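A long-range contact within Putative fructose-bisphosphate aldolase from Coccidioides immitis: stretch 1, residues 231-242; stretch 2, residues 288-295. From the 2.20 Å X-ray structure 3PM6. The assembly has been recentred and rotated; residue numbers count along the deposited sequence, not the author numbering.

Stretch 1 (231-242) PFTKEIFEKCIE
Stretch 2, residues 288-295: KIMDMIDS

Stretch 1 enters as a loop and turns helical at Lys234, behind Thr233, whose OG1 (chi1 p) caps the helix by a weak bond from Ile236 N at 3.3 Å. Stretch 2 carries the end of a helix, residues 288-292. The two helix axes approach to 10.3 Å, with 51° between their N-to-C directions, and the register sets Lys234 CA 4.9 Å from Met292 CA and Phe237 CA 6.2 Å from Ile293 CA.

Along stretch 2, Ile289 (m, m) is the first to touch, its CD1 lying 4.4 Å from CZ of Phe237, a buried residue whose CA-to-CB bond points toward stretch 2 (chi1 -72°, chi2 -58°). Asp291 contributes its backbone: its O lies 3.2 Å from Lys234 NZ and accepts from Asp294 N at 3.1 Å. Met292, extended beyond chi1 (m, t, t), brings SD to the edge of the Phe237 ring, 3.8 Å from CE2, while its O accepts a hydrogen bond from Lys234 NZ at 3.0 Å.

Ile293 leaves helical geometry (phi/psi -98/11), although its N still bonds to Ile289 O at 2.8 Å. With chi1 p and chi2 t, it lays CG2 over one face of the Phe237 ring, 3.7 Å from CG, in a CH-pi contact 18° off the ring normal. Its CB also packs 4.0 Å from CD1 of Ile241 (m, t), one turn beyond Phe237.

Asp294 adopts positive phi (62/30) and, with chi1 m, directs its carboxylate at the charged side chains of the first helix. Its OD1 forms a salt bridge with NZ of Lys234 (chi1 163°, chi2 137°, chi3 -159°, chi4 124°) at 2.8 Å. Glu238 (m, m) joins this cluster: OE2 is salt-bridged to Lys234 NZ at 2.9 Å and lies 2.7 Å from Asp294 OD2, close enough that one acid probably holds a proton.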

# COMPACT_ATOMS: atom_id res chain seq x y z
N PRO A 231 20.30 15.74 -0.22
CA PRO A 231 21.55 15.87 0.54
C PRO A 231 21.66 17.20 1.29
O PRO A 231 22.75 17.53 1.74
CB PRO A 231 22.62 15.85 -0.58
CG PRO A 231 21.92 16.57 -1.72
CD PRO A 231 20.45 16.25 -1.60
N PHE A 232 20.55 17.95 1.43
CA PHE A 232 20.61 19.28 2.05
C PHE A 232 20.79 19.18 3.59
O PHE A 232 20.45 18.18 4.24
CB PHE A 232 19.37 20.15 1.69
CG PHE A 232 19.35 20.66 0.26
CD1 PHE A 232 20.30 20.25 -0.67
CD2 PHE A 232 18.37 21.55 -0.16
CE1 PHE A 232 20.30 20.74 -1.99
CE2 PHE A 232 18.33 22.03 -1.50
CZ PHE A 232 19.28 21.61 -2.41
N THR A 233 21.34 20.25 4.15
CA THR A 233 21.67 20.32 5.57
C THR A 233 20.64 21.27 6.17
O THR A 233 19.93 21.94 5.44
CB THR A 233 23.11 20.89 5.80
OG1 THR A 233 23.18 22.19 5.21
CG2 THR A 233 24.19 20.02 5.18
N LYS A 234 20.57 21.35 7.49
CA LYS A 234 19.68 22.28 8.13
C LYS A 234 19.96 23.72 7.69
O LYS A 234 19.04 24.51 7.46
CB LYS A 234 19.84 22.21 9.67
CG LYS A 234 19.23 23.48 10.38
CD LYS A 234 18.44 23.09 11.62
CE LYS A 234 17.45 24.16 12.02
NZ LYS A 234 16.08 23.54 12.09
N GLU A 235 21.23 24.08 7.62
CA GLU A 235 21.60 25.46 7.33
C GLU A 235 21.14 25.85 5.90
O GLU A 235 20.65 26.95 5.68
CB GLU A 235 23.11 25.67 7.53
CG GLU A 235 23.55 25.62 9.04
CD GLU A 235 23.89 24.23 9.59
OE1 GLU A 235 23.50 23.20 9.00
OE2 GLU A 235 24.58 24.17 10.64
N ILE A 236 21.27 24.91 4.96
CA ILE A 236 20.73 25.11 3.59
C ILE A 236 19.19 25.26 3.59
O ILE A 236 18.65 26.16 2.95
CB ILE A 236 21.15 23.98 2.64
CG1 ILE A 236 22.65 24.05 2.40
CG2 ILE A 236 20.33 24.07 1.30
CD1 ILE A 236 23.21 22.80 1.65
N PHE A 237 18.52 24.38 4.33
CA PHE A 237 17.09 24.48 4.49
C PHE A 237 16.69 25.84 5.05
O PHE A 237 15.79 26.49 4.49
CB PHE A 237 16.54 23.34 5.35
CG PHE A 237 16.53 21.96 4.67
CD1 PHE A 237 15.84 21.75 3.44
CD2 PHE A 237 17.14 20.86 5.29
CE1 PHE A 237 15.80 20.46 2.82
CE2 PHE A 237 17.12 19.57 4.68
CZ PHE A 237 16.44 19.38 3.43
N GLU A 238 17.36 26.28 6.12
CA GLU A 238 17.06 27.57 6.73
C GLU A 238 17.17 28.70 5.70
O GLU A 238 16.29 29.53 5.60
CB GLU A 238 17.93 27.87 7.98
CG GLU A 238 17.69 26.98 9.25
CD GLU A 238 16.20 26.83 9.63
OE1 GLU A 238 15.38 27.74 9.31
OE2 GLU A 238 15.82 25.79 10.26
N LYS A 239 18.23 28.70 4.90
CA LYS A 239 18.44 29.71 3.86
C LYS A 239 17.27 29.73 2.86
O LYS A 239 16.79 30.80 2.52
CB LYS A 239 19.78 29.48 3.15
CG LYS A 239 20.99 29.92 3.98
CD LYS A 239 22.33 29.56 3.34
CE LYS A 239 23.44 30.01 4.29
NZ LYS A 239 24.68 29.18 4.27
N CYS A 240 16.81 28.55 2.44
CA CYS A 240 15.70 28.43 1.48
C CYS A 240 14.37 28.88 2.05
O CYS A 240 13.66 29.63 1.41
CB CYS A 240 15.57 27.00 0.95
SG CYS A 240 17.00 26.43 0.01
N ILE A 241 14.05 28.42 3.26
CA ILE A 241 12.81 28.80 3.94
C ILE A 241 12.70 30.32 4.22
O ILE A 241 11.61 30.90 4.10
CB ILE A 241 12.68 28.02 5.26
CG1 ILE A 241 12.57 26.50 4.96
CG2 ILE A 241 11.53 28.56 6.09
CD1 ILE A 241 12.85 25.58 6.14
N GLU A 242 13.82 30.94 4.60
CA GLU A 242 13.89 32.39 4.77
C GLU A 242 13.65 33.06 3.42
O GLU A 242 13.20 34.18 3.37
CB GLU A 242 15.24 32.81 5.37
CG GLU A 242 15.58 34.33 5.26
CD GLU A 242 14.89 35.22 6.30
OE1 GLU A 242 15.61 35.80 7.16
OE2 GLU A 242 13.64 35.36 6.28
N LYS A 288 13.97 13.36 10.95
CA LYS A 288 15.11 14.29 10.87
C LYS A 288 14.81 15.46 9.93
O LYS A 288 15.16 16.61 10.24
CB LYS A 288 16.44 13.61 10.46
N ILE A 289 14.16 15.17 8.81
CA ILE A 289 13.75 16.23 7.88
C ILE A 289 12.84 17.19 8.63
O ILE A 289 13.06 18.41 8.59
CB ILE A 289 12.96 15.68 6.62
CG1 ILE A 289 13.87 14.78 5.73
CG2 ILE A 289 12.27 16.84 5.86
CD1 ILE A 289 15.08 15.51 5.12
N MET A 290 11.85 16.66 9.34
CA MET A 290 10.88 17.50 10.06
C MET A 290 11.56 18.49 11.02
O MET A 290 11.22 19.69 11.07
CB MET A 290 9.87 16.60 10.80
CG MET A 290 8.86 15.92 9.86
SD MET A 290 7.88 14.59 10.61
CE MET A 290 6.60 14.39 9.29
N ASP A 291 12.54 17.99 11.78
CA ASP A 291 13.33 18.85 12.67
C ASP A 291 14.10 19.91 11.87
O ASP A 291 14.05 21.10 12.18
CB ASP A 291 14.29 17.98 13.49
CG ASP A 291 13.57 17.21 14.59
OD1 ASP A 291 12.46 17.64 14.98
OD2 ASP A 291 14.11 16.20 15.08
N MET A 292 14.77 19.48 10.81
CA MET A 292 15.60 20.37 9.99
C MET A 292 14.76 21.49 9.41
O MET A 292 15.19 22.64 9.36
CB MET A 292 16.28 19.60 8.84
CG MET A 292 17.36 18.61 9.28
SD MET A 292 18.48 18.19 7.91
CE MET A 292 19.71 17.34 8.87
N ILE A 293 13.55 21.17 8.98
CA ILE A 293 12.76 22.21 8.32
C ILE A 293 11.74 22.89 9.26
O ILE A 293 10.86 23.62 8.81
CB ILE A 293 12.11 21.70 7.01
CG1 ILE A 293 10.95 20.74 7.30
CG2 ILE A 293 13.20 21.08 6.08
CD1 ILE A 293 10.35 20.11 6.01
N ASP A 294 11.88 22.61 10.56
CA ASP A 294 11.07 23.24 11.62
C ASP A 294 9.58 22.97 11.53
O ASP A 294 8.80 23.80 11.93
CB ASP A 294 11.31 24.77 11.68
CG ASP A 294 12.77 25.13 11.78
OD1 ASP A 294 13.52 24.49 12.57
OD2 ASP A 294 13.19 26.03 11.01
N SER A 295 9.18 21.82 10.99
CA SER A 295 7.77 21.47 10.96
C SER A 295 7.41 20.71 12.25
O SER A 295 6.24 20.57 12.59
CB SER A 295 7.44 20.65 9.71
OG SER A 295 8.00 19.35 9.79